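Local coordinates for protein cytochrome P450 268A2 Cyp268A2 (Mycobacterium marinum, PDB 6BLD) that belongs to the cytochrome P450 family, mainly helical proteins that hold a heme, and carries the ligand (3E,5E)-6,10-dimethylundeca-3,5,9-trien-2-one beside it, at residues 75-80 / 367-372; 84-89 / 101-106. All coordinates share one frame; numbering follows the deposited sequence.

Interaction 1 (75-80 / 367-372); sequences RTNEVF and GGVHFC. With HEM (protoporphyrin IX containing Fe), chain B.
N77 and R75 pack against V369, G368 and G367 of the heme-binding loop, the glycine-rich stretch of the cytochrome P450 fold that leads to the cysteine beside the iron. The close part is N77 against V369. The valine's CG2 comes within 3.4 Å of N77 OD1, and the two side chains cross at about a right angle. N77 CG sits between its own backbone N and carbonyl carbon (chi1 63°), which brings the carboxamide round against the valine methyl. Asparagine suits the spot because its amide can touch a methyl and still offer OD1 as an acceptor: a water lies 2.8 Å from N77 OD1, to which it can donate, and accepts from V369 N at 2.7 Å, bridging N77 to the backbone of V369.

The looser side belongs to R75, the exposed last residue of helix 67-75. Its chain runs extended from CG to NE, and one face of the guanidinium lies over the G367–G368 peptide, with R75 NH2 3.8 Å from G368 N. This is loose contact across the face, at van der Waals distance or slightly beyond. G367 and G368 both have positive phi, a conformation to which glycine is suited, and their lack of side chains lets the planar group lie directly over the backbone.

Beyond V369 a type I turn from G368 to F371 directs the loop to the heme. C372 SG lies 2.7 Å from the iron, at the place of the family's thiolate ligand. H370 ND1 donates in the plane of its ring to heme O2A, at 2.7 Å and 161°.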
loop_
_atom_site.group_PDB
_atom_site.type_symbol
_atom_site.label_atom_id
_atom_site.label_comp_id
_atom_site.label_asym_id
_atom_site.label_seq_id
_atom_site.Cartn_x
_atom_site.Cartn_y
_atom_site.Cartn_z
ATOM N N ARG A 75 -8.609 -4.219 -14.478
ATOM C CA ARG A 75 -8.102 -4.768 -15.728
ATOM C C ARG A 75 -8.596 -4.012 -16.954
ATOM O O ARG A 75 -7.948 -4.076 -18.003
ATOM C CB ARG A 75 -8.479 -6.246 -15.845
ATOM C CG ARG A 75 -8.029 -7.080 -14.662
ATOM C CD ARG A 75 -8.182 -8.564 -14.934
ATOM N NE ARG A 75 -7.353 -9.362 -14.036
ATOM C CZ ARG A 75 -6.078 -9.661 -14.268
ATOM N NH1 ARG A 75 -5.398 -10.394 -13.397
ATOM N NH2 ARG A 75 -5.483 -9.225 -15.371
ATOM N N THR A 76 -9.716 -3.301 -16.849
ATOM C CA THR A 76 -10.239 -2.522 -17.973
ATOM C C THR A 76 -9.732 -1.079 -17.898
ATOM O O THR A 76 -10.492 -0.116 -17.810
ATOM C CB THR A 76 -11.762 -2.582 -17.994
ATOM O OG1 THR A 76 -12.195 -3.894 -17.606
ATOM C CG2 THR A 76 -12.294 -2.275 -19.387
ATOM N N ASN A 77 -8.402 -0.951 -17.935
ATOM C CA ASN A 77 -7.767 0.359 -17.820
ATOM C C ASN A 77 -8.046 1.253 -19.021
ATOM O O ASN A 77 -7.901 2.475 -18.912
ATOM C CB ASN A 77 -6.257 0.201 -17.628
ATOM C CG ASN A 77 -5.586 -0.464 -18.813
ATOM O OD1 ASN A 77 -5.650 -1.681 -18.975
ATOM N ND2 ASN A 77 -4.933 0.336 -19.649
ATOM N N GLU A 78 -8.432 0.678 -20.163
ATOM C CA GLU A 78 -8.809 1.496 -21.310
ATOM C C GLU A 78 -10.093 2.274 -21.059
ATOM O O GLU A 78 -10.339 3.279 -21.734
ATOM C CB GLU A 78 -8.958 0.620 -22.556
ATOM C CG GLU A 78 -10.187 -0.277 -22.544
ATOM C CD GLU A 78 -9.853 -1.721 -22.222
ATOM O OE1 GLU A 78 -10.418 -2.621 -22.880
ATOM O OE2 GLU A 78 -9.030 -1.957 -21.313
ATOM N N VAL A 79 -10.909 1.834 -20.107
ATOM C CA VAL A 79 -12.110 2.551 -19.699
ATOM C C VAL A 79 -11.879 3.324 -18.406
ATOM O O VAL A 79 -12.209 4.506 -18.312
ATOM C CB VAL A 79 -13.295 1.569 -19.560
ATOM C CG1 VAL A 79 -14.432 2.208 -18.774
ATOM C CG2 VAL A 79 -13.772 1.110 -20.931
ATOM N N PHE A 80 -11.299 2.672 -17.402
ATOM C CA PHE A 80 -11.067 3.276 -16.091
ATOM C C PHE A 80 -9.612 3.731 -16.026
ATOM O O PHE A 80 -8.704 2.928 -15.792
ATOM C CB PHE A 80 -11.411 2.289 -14.981
ATOM C CG PHE A 80 -12.828 1.794 -15.040
ATOM C CD1 PHE A 80 -13.866 2.569 -14.549
ATOM C CD2 PHE A 80 -13.123 0.563 -15.602
ATOM C CE1 PHE A 80 -15.173 2.119 -14.608
ATOM C CE2 PHE A 80 -14.426 0.108 -15.663
ATOM C CZ PHE A 80 -15.452 0.887 -15.167
ATOM N N GLY A 367 -5.373 -6.453 -10.242
ATOM C CA GLY A 367 -4.616 -6.991 -11.352
ATOM C C GLY A 367 -4.685 -6.110 -12.587
ATOM O O GLY A 367 -5.537 -5.234 -12.723
ATOM N N GLY A 368 -3.746 -6.351 -13.504
ATOM C CA GLY A 368 -3.724 -5.679 -14.788
ATOM C C GLY A 368 -2.494 -4.797 -14.941
ATOM O O GLY A 368 -1.392 -5.159 -14.498
ATOM N N VAL A 369 -2.692 -3.633 -15.557
ATOM C CA VAL A 369 -1.576 -2.801 -15.997
ATOM C C VAL A 369 -0.777 -2.279 -14.807
ATOM O O VAL A 369 0.459 -2.229 -14.846
ATOM C CB VAL A 369 -2.104 -1.659 -16.888
ATOM C CG1 VAL A 369 -1.131 -0.500 -16.930
ATOM C CG2 VAL A 369 -2.384 -2.175 -18.294
ATOM N N HIS A 370 -1.457 -1.899 -13.725
ATOM C CA HIS A 370 -0.806 -1.278 -12.579
ATOM C C HIS A 370 -0.530 -2.261 -11.445
ATOM O O HIS A 370 -0.303 -1.828 -10.310
ATOM C CB HIS A 370 -1.651 -0.113 -12.065
ATOM C CG HIS A 370 -1.595 1.101 -12.937
ATOM N ND1 HIS A 370 -0.665 2.103 -12.757
ATOM C CD2 HIS A 370 -2.351 1.473 -13.997
ATOM C CE1 HIS A 370 -0.853 3.042 -13.668
ATOM N NE2 HIS A 370 -1.869 2.683 -14.433
ATOM N N PHE A 371 -0.535 -3.565 -11.726
ATOM C CA PHE A 371 -0.341 -4.555 -10.672
ATOM C C PHE A 371 0.967 -4.309 -9.933
ATOM O O PHE A 371 1.969 -3.903 -10.530
ATOM C CB PHE A 371 -0.354 -5.971 -11.245
ATOM C CG PHE A 371 -0.304 -7.045 -10.192
ATOM C CD1 PHE A 371 -1.449 -7.405 -9.499
ATOM C CD2 PHE A 371 0.889 -7.681 -9.883
ATOM C CE1 PHE A 371 -1.409 -8.387 -8.526
ATOM C CE2 PHE A 371 0.935 -8.663 -8.908
ATOM C CZ PHE A 371 -0.215 -9.016 -8.229
ATOM N N CYS A 372 0.944 -4.573 -8.627
ATOM C CA CYS A 372 1.995 -4.137 -7.714
ATOM C C CYS A 372 3.375 -4.515 -8.219
ATOM O O CYS A 372 3.668 -5.694 -8.438
ATOM C CB CYS A 372 1.763 -4.745 -6.333
ATOM S SG CYS A 372 3.224 -4.716 -5.283
HETATM C CHA HEM B . 1.316 -0.645 -6.989
HETATM C CHB HEM B . 5.891 -0.688 -5.366
HETATM C CHC HEM B . 4.576 -3.630 -1.732
HETATM C CHD HEM B . -0.080 -2.832 -2.896
HETATM C C1A HEM B . 2.669 -0.405 -6.878
HETATM C C2A HEM B . 3.476 0.405 -7.771
HETATM C C3A HEM B . 4.734 0.391 -7.326
HETATM C C4A HEM B . 4.777 -0.425 -6.129
HETATM C CMA HEM B . 5.934 1.117 -7.972
HETATM C CAA HEM B . 2.965 1.143 -9.027
HETATM C CBA HEM B . 2.909 0.150 -10.184
HETATM C CGA HEM B . 2.241 0.782 -11.377
HETATM O O1A HEM B . 2.413 0.257 -12.508
HETATM O O2A HEM B . 1.543 1.814 -11.201
HETATM C C1B HEM B . 5.951 -1.537 -4.283
HETATM C C2B HEM B . 7.158 -1.977 -3.621
HETATM C C3B HEM B . 6.821 -2.790 -2.622
HETATM C C4B HEM B . 5.366 -2.899 -2.600
HETATM C CMB HEM B . 8.601 -1.585 -4.005
HETATM C CAB HEM B . 7.872 -3.448 -1.697
HETATM C CBB HEM B . 7.558 -4.351 -0.768
HETATM C C1C HEM B . 3.194 -3.677 -1.732
HETATM C C2C HEM B . 2.360 -4.456 -0.834
HETATM C C3C HEM B . 1.073 -4.221 -1.159
HETATM C C4C HEM B . 1.057 -3.304 -2.276
HETATM C CMC HEM B . 2.921 -5.357 0.291
HETATM C CAC HEM B . -0.233 -4.785 -0.552
HETATM C CBC HEM B . -0.271 -5.805 0.311
HETATM C C1D HEM B . -0.122 -2.188 -4.112
HETATM C C2D HEM B . -1.313 -1.816 -4.845
HETATM C C3D HEM B . -0.934 -1.209 -5.975
HETATM C C4D HEM B . 0.518 -1.179 -6.000
HETATM C CMD HEM B . -2.764 -2.078 -4.382
HETATM C CAD HEM B . -1.870 -0.647 -7.069
HETATM C CBD HEM B . -2.372 -1.799 -7.936
HETATM C CGD HEM B . -3.335 -1.302 -8.985
HETATM O O1D HEM B . -3.878 -2.146 -9.744
HETATM O O2D HEM B . -3.563 -0.068 -9.062
HETATM N NA HEM B . 3.499 -0.895 -5.886
HETATM N NB HEM B . 4.877 -2.119 -3.634
HETATM N NC HEM B . 2.363 -2.991 -2.597
HETATM N ND HEM B . 0.974 -1.785 -4.847
HETATM FE FE HEM B . 2.934 -2.150 -4.367
HETATM O O HOH W 1 -5.160 -2.972 -16.513
#

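Interaction 2 (84-89 / 101-106). With HEM (protoporphyrin IX containing Fe), chain B.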
loop_
_atom_site.group_PDB
_atom_site.type_symbol
_atom_site.label_atom_id
_atom_site.label_comp_id
_atom_site.label_asym_id
_atom_site.label_seq_id
_atom_site.Cartn_x
_atom_site.Cartn_y
_atom_site.Cartn_z
ATOM N N ASN A 84 -5.893 10.584 -14.402
ATOM C CA ASN A 84 -6.586 11.718 -13.804
ATOM C C ASN A 84 -6.605 11.625 -12.281
ATOM O O ASN A 84 -7.489 12.183 -11.629
ATOM C CB ASN A 84 -8.009 11.828 -14.349
ATOM C CG ASN A 84 -8.049 11.917 -15.862
ATOM O OD1 ASN A 84 -8.571 11.027 -16.533
ATOM N ND2 ASN A 84 -7.497 12.994 -16.408
ATOM N N GLY A 85 -5.638 10.927 -11.708
ATOM C CA GLY A 85 -5.573 10.739 -10.273
ATOM C C GLY A 85 -6.064 9.365 -9.856
ATOM O O GLY A 85 -6.982 8.791 -10.454
ATOM N N VAL A 86 -5.441 8.822 -8.807
ATOM C CA VAL A 86 -5.771 7.493 -8.307
ATOM C C VAL A 86 -6.122 7.486 -6.828
ATOM O O VAL A 86 -6.505 6.440 -6.303
ATOM C CB VAL A 86 -4.630 6.490 -8.583
ATOM C CG1 VAL A 86 -4.404 6.344 -10.076
ATOM C CG2 VAL A 86 -3.352 6.925 -7.878
ATOM N N LEU A 87 -6.017 8.618 -6.136
ATOM C CA LEU A 87 -6.286 8.666 -4.705
ATOM C C LEU A 87 -7.770 8.891 -4.439
ATOM O O LEU A 87 -8.447 9.616 -5.176
ATOM C CB LEU A 87 -5.455 9.764 -4.040
ATOM C CG LEU A 87 -3.954 9.474 -3.929
ATOM C CD1 LEU A 87 -3.284 10.423 -2.946
ATOM C CD2 LEU A 87 -3.703 8.025 -3.534
ATOM N N PHE A 88 -8.267 8.254 -3.376
ATOM C CA PHE A 88 -9.670 8.377 -2.988
ATOM C C PHE A 88 -10.001 9.812 -2.593
ATOM O O PHE A 88 -10.916 10.433 -3.149
ATOM C CB PHE A 88 -9.959 7.406 -1.838
ATOM C CG PHE A 88 -11.391 7.400 -1.367
ATOM C CD1 PHE A 88 -12.428 7.759 -2.214
ATOM C CD2 PHE A 88 -11.697 7.013 -0.071
ATOM C CE1 PHE A 88 -13.738 7.747 -1.772
ATOM C CE2 PHE A 88 -13.005 6.995 0.375
ATOM C CZ PHE A 88 -14.027 7.362 -0.478
ATOM N N GLU A 89 -9.264 10.353 -1.630
ATOM C CA GLU A 89 -9.480 11.717 -1.175
ATOM C C GLU A 89 -8.876 12.714 -2.159
ATOM O O GLU A 89 -7.860 12.445 -2.805
ATOM C CB GLU A 89 -8.867 11.910 0.213
ATOM C CG GLU A 89 -9.183 13.241 0.864
ATOM C CD GLU A 89 -8.586 13.356 2.249
ATOM O OE1 GLU A 89 -8.458 12.315 2.928
ATOM O OE2 GLU A 89 -8.241 14.484 2.658
ATOM N N SER A 101 3.966 9.753 -9.711
ATOM C CA SER A 101 4.824 9.162 -10.760
ATOM C C SER A 101 3.924 8.344 -11.694
ATOM O O SER A 101 2.798 8.767 -11.994
ATOM C CB SER A 101 5.959 8.392 -10.122
ATOM O OG SER A 101 6.823 7.849 -11.105
ATOM N N PHE A 102 4.370 7.179 -12.168
ATOM C CA PHE A 102 3.580 6.421 -13.130
ATOM C C PHE A 102 2.419 5.666 -12.495
ATOM O O PHE A 102 1.659 5.016 -13.220
ATOM C CB PHE A 102 4.470 5.447 -13.917
ATOM C CG PHE A 102 5.187 4.434 -13.066
ATOM C CD1 PHE A 102 4.542 3.288 -12.627
ATOM C CD2 PHE A 102 6.518 4.613 -12.731
ATOM C CE1 PHE A 102 5.201 2.355 -11.854
ATOM C CE2 PHE A 102 7.185 3.680 -11.960
ATOM C CZ PHE A 102 6.526 2.550 -11.519
ATOM N N LEU A 103 2.261 5.727 -11.170
ATOM C CA LEU A 103 1.070 5.150 -10.555
ATOM C C LEU A 103 -0.190 5.840 -11.065
ATOM O O LEU A 103 -1.196 5.182 -11.355
ATOM C CB LEU A 103 1.160 5.247 -9.032
ATOM C CG LEU A 103 -0.082 4.805 -8.253
ATOM C CD1 LEU A 103 -0.197 3.288 -8.246
ATOM C CD2 LEU A 103 -0.049 5.349 -6.834
ATOM N N ALA A 104 -0.149 7.161 -11.192
ATOM C CA ALA A 104 -1.263 7.943 -11.730
ATOM C C ALA A 104 -1.030 8.291 -13.194
ATOM O O ALA A 104 -1.164 9.441 -13.613
ATOM C CB ALA A 104 -1.475 9.199 -10.895
ATOM N N MET A 105 -0.667 7.286 -13.989
ATOM C CA MET A 105 -0.382 7.474 -15.401
ATOM C C MET A 105 -0.986 6.329 -16.198
ATOM O O MET A 105 -1.088 5.199 -15.713
ATOM C CB MET A 105 1.127 7.547 -15.675
ATOM C CG MET A 105 1.783 8.852 -15.255
ATOM S SD MET A 105 3.500 8.939 -15.800
ATOM C CE MET A 105 4.095 10.324 -14.831
ATOM N N ASP A 106 -1.382 6.634 -17.422
ATOM C CA ASP A 106 -1.894 5.650 -18.358
ATOM C C ASP A 106 -0.860 5.362 -19.436
ATOM O O ASP A 106 0.095 6.127 -19.613
ATOM C CB ASP A 106 -3.193 6.152 -19.007
ATOM C CG ASP A 106 -4.324 6.300 -18.010
ATOM O OD1 ASP A 106 -4.631 5.315 -17.304
ATOM O OD2 ASP A 106 -4.907 7.401 -17.931
HETATM C CHA HEM B . 1.316 -0.645 -6.989
HETATM C CHB HEM B . 5.891 -0.688 -5.366
HETATM C CHC HEM B . 4.576 -3.630 -1.732
HETATM C CHD HEM B . -0.080 -2.832 -2.896
HETATM C C1A HEM B . 2.669 -0.405 -6.878
HETATM C C2A HEM B . 3.476 0.405 -7.771
HETATM C C3A HEM B . 4.734 0.391 -7.326
HETATM C C4A HEM B . 4.777 -0.425 -6.129
HETATM C CMA HEM B . 5.934 1.117 -7.972
HETATM C CAA HEM B . 2.965 1.143 -9.027
HETATM C CBA HEM B . 2.909 0.150 -10.184
HETATM C CGA HEM B . 2.241 0.782 -11.377
HETATM O O1A HEM B . 2.413 0.257 -12.508
HETATM O O2A HEM B . 1.543 1.814 -11.201
HETATM C C1B HEM B . 5.951 -1.537 -4.283
HETATM C C2B HEM B . 7.158 -1.977 -3.621
HETATM C C3B HEM B . 6.821 -2.790 -2.622
HETATM C C4B HEM B . 5.366 -2.899 -2.600
HETATM C CMB HEM B . 8.601 -1.585 -4.005
HETATM C CAB HEM B . 7.872 -3.448 -1.697
HETATM C CBB HEM B . 7.558 -4.351 -0.768
HETATM C C1C HEM B . 3.194 -3.677 -1.732
HETATM C C2C HEM B . 2.360 -4.456 -0.834
HETATM C C3C HEM B . 1.073 -4.221 -1.159
HETATM C C4C HEM B . 1.057 -3.304 -2.276
HETATM C CMC HEM B . 2.921 -5.357 0.291
HETATM C CAC HEM B . -0.233 -4.785 -0.552
HETATM C CBC HEM B . -0.271 -5.805 0.311
HETATM C C1D HEM B . -0.122 -2.188 -4.112
HETATM C C2D HEM B . -1.313 -1.816 -4.845
HETATM C C3D HEM B . -0.934 -1.209 -5.975
HETATM C C4D HEM B . 0.518 -1.179 -6.000
HETATM C CMD HEM B . -2.764 -2.078 -4.382
HETATM C CAD HEM B . -1.870 -0.647 -7.069
HETATM C CBD HEM B . -2.372 -1.799 -7.936
HETATM C CGD HEM B . -3.335 -1.302 -8.985
HETATM O O1D HEM B . -3.878 -2.146 -9.744
HETATM O O2D HEM B . -3.563 -0.068 -9.062
HETATM N NA HEM B . 3.499 -0.895 -5.886
HETATM N NB HEM B . 4.877 -2.119 -3.634
HETATM N NC HEM B . 2.363 -2.991 -2.597
HETATM N ND HEM B . 0.974 -1.785 -4.847
HETATM FE FE HEM B . 2.934 -2.150 -4.367
#
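V86 fits against L103 and A104 with both of its methyls. CG1 lies 3.6 Å from L103 O and 4.2 Å from A104 CB, while CG2 meets L103 CD2 at 3.8 Å, the two side chains crossing at a slant. A branched valine suits this place because each methyl has a different neighbour. G85, without a side chain, and the small A104 let the backbones come close, their CA atoms 5.3 Å apart. The contact is van der Waals packing, methyls against methyls and against one backbone carbonyl, between two arms of the B–C loop of the P450 fold, the region that lies over the heme pocket.

The next shell is the heme. L103 CG stands anti to the backbone N (chi1 174°), and its two methyls part company: CD2 faces V86, whereas CD1 approaches propionate oxygen O2A at 3.7 Å. The leucine also borders the bound (3E,5E)-6,10-dimethylundeca-3,5,9-trien-2-one, to which it offers an apolar surface. Beside it F102 turns its ring edge to the same propionate, with CE1 3.4 Å from heme CGA and the carboxylate carbon near the ring plane.

Farther out, polar groups set the arms in position. The carboxylate of D106 accepts from the backbone N of S82 and of G83, tying 101-106 to the chain just before 84-89. On the other arm the R312 side chain donates, through NH1 to N84 O and through NE to L87 O. Thus 84-89 runs beside strand 310-315, while F102 packs on helix 109-117 and L103 on L256 of the long helix 247-278.

From the N terminus, the chain leaves helix 67-75 and enters the first arm of interaction 1. After strand 80-81 it passes through 84-89, makes the short helix 93-97 and returns at 101-106, where interaction 2 closes a local loop. Helix 109-117 follows, but interaction 1 closes only at 367-372, some 290 residues after its first arm and just before helix 375-392. The small loop thus lies within the large one, without crossing. Interaction 1 ties the end of an early helix to the cysteine loop; interaction 2 gathers the B–C loop. They meet at H370, whose NE2 lies 2.9 Å from M105 O, and both reach the same heme.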